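Side-chain contact in putative glutathione S-transferase (Sinorhizobium meliloti, PDB 4MDC), which probably transfers glutathione to electrophilic substrates as a homodimeric glutathione S-transferase: residues L160-S163 with R164-R168. Residues are numbered along the deposited sequence; the frame is centred on the assembly and turned at random.
Sequences LRTS and RSNIR
Arg164 runs alongside Leu160, one helical turn back, where helix 157-165 gives way to helix 167-180 in the all-helical C-terminal domain of the glutathione S-transferase fold. The turn is closed by the helical bond from Arg164 N to Leu160 O, 2.9 Å. CG of Arg164 lies beside its own backbone N (chi1 -73°), and the chain then runs extended to NE, which lays the guanidinium beside the leucine side chain. There CD2 of Leu160 sits 4.3 Å above the guanidinium plane of Arg164, over its centre, and CD1 of Leu160 comes within 3.9 Å of Arg164 NH1. The leucine thus covers one face, while NH2 makes a salt bridge with Glu208.

Ser165 N keeps its bond to Arg161 O. Asn166 N reaches Thr162 O only weakly and bonds better to Ser163 O, three residues back, at 3.1 Å. That donor stands well above the carbonyl plane of Ser163. Ser163 itself is buried against Pro135 of helix 111-145, and its OG turns back to Ile159 O. Asn166 faces the same helix: ND2 bonds to Asp131 O, and the side chain touches Val132. With an alanine in place of Asn166, Asp131 O would probably lose this donor, and the tie between the helix junction and helix 111-145 would weaken.

Thr162 O has a further partner in the hydroxyl of Ser165. The torsion chi1 of 76° sets this OG between the backbone N and the carbonyl carbon, turned back toward the preceding turn. From there Ser165 OG donates to Thr162 O at 2.8 Å, with a C=O...OG angle of 125°.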
# COMPACT_ATOMS: atom_id res chain seq x y z
N LEU B 160 11.47 17.82 -9.20
CA LEU B 160 12.34 17.00 -10.06
C LEU B 160 13.63 16.64 -9.37
O LEU B 160 14.09 15.51 -9.44
CB LEU B 160 12.72 17.68 -11.38
CG LEU B 160 11.62 17.77 -12.42
CD1 LEU B 160 12.12 18.49 -13.66
CD2 LEU B 160 11.15 16.40 -12.78
N ARG B 161 14.26 17.63 -8.75
CA ARG B 161 15.54 17.38 -8.13
C ARG B 161 15.46 16.38 -6.99
O ARG B 161 16.31 15.53 -6.89
CB ARG B 161 16.17 18.70 -7.68
CG ARG B 161 17.54 18.59 -7.08
CD ARG B 161 18.05 20.00 -6.90
NE ARG B 161 17.27 20.75 -5.92
CZ ARG B 161 16.52 21.85 -6.13
NH1 ARG B 161 16.40 22.41 -7.34
NH2 ARG B 161 15.89 22.40 -5.09
N THR B 162 14.46 16.53 -6.14
CA THR B 162 14.27 15.64 -5.00
C THR B 162 14.04 14.22 -5.52
O THR B 162 14.68 13.28 -5.05
CB THR B 162 13.10 16.12 -4.12
OG1 THR B 162 13.39 17.42 -3.64
CG2 THR B 162 12.93 15.22 -2.87
N SER B 163 13.11 14.07 -6.46
CA SER B 163 12.78 12.74 -6.97
C SER B 163 13.97 12.06 -7.61
O SER B 163 14.25 10.91 -7.36
CB SER B 163 11.69 12.83 -8.02
OG SER B 163 10.59 13.49 -7.50
N ARG B 164 14.69 12.80 -8.45
CA ARG B 164 15.92 12.29 -9.06
C ARG B 164 16.97 11.90 -8.04
O ARG B 164 17.68 10.90 -8.25
CB ARG B 164 16.51 13.30 -10.05
CG ARG B 164 15.68 13.35 -11.32
CD ARG B 164 16.01 14.50 -12.24
NE ARG B 164 15.26 14.32 -13.47
CZ ARG B 164 15.01 15.28 -14.35
NH1 ARG B 164 15.44 16.52 -14.13
NH2 ARG B 164 14.36 14.96 -15.45
N SER B 165 17.16 12.70 -7.00
CA SER B 165 18.17 12.38 -5.99
C SER B 165 17.85 11.06 -5.27
O SER B 165 18.74 10.47 -4.65
CB SER B 165 18.31 13.50 -4.95
OG SER B 165 17.23 13.47 -4.02
N ASN B 166 16.59 10.62 -5.32
CA ASN B 166 16.20 9.37 -4.62
C ASN B 166 16.37 8.10 -5.47
O ASN B 166 16.21 6.98 -4.97
CB ASN B 166 14.75 9.47 -4.16
CG ASN B 166 14.57 10.41 -2.97
OD1 ASN B 166 15.48 10.61 -2.19
ND2 ASN B 166 13.41 11.04 -2.87
N ILE B 167 16.66 8.28 -6.76
CA ILE B 167 16.76 7.17 -7.68
C ILE B 167 17.90 6.25 -7.32
O ILE B 167 17.73 5.03 -7.33
CB ILE B 167 16.90 7.64 -9.12
CG1 ILE B 167 15.60 8.22 -9.59
CG2 ILE B 167 17.30 6.50 -10.06
CD1 ILE B 167 15.71 8.96 -10.90
N ARG B 168 19.05 6.81 -6.99
CA ARG B 168 20.21 5.97 -6.84
C ARG B 168 20.05 4.91 -5.71
O ARG B 168 20.43 3.76 -5.88
CB ARG B 168 21.45 6.77 -6.61
CG ARG B 168 22.68 5.87 -6.66
CD ARG B 168 23.94 6.68 -6.59
NE ARG B 168 25.10 6.00 -7.17
CZ ARG B 168 26.23 5.74 -6.51
NH1 ARG B 168 26.34 6.06 -5.22
NH2 ARG B 168 27.26 5.15 -7.13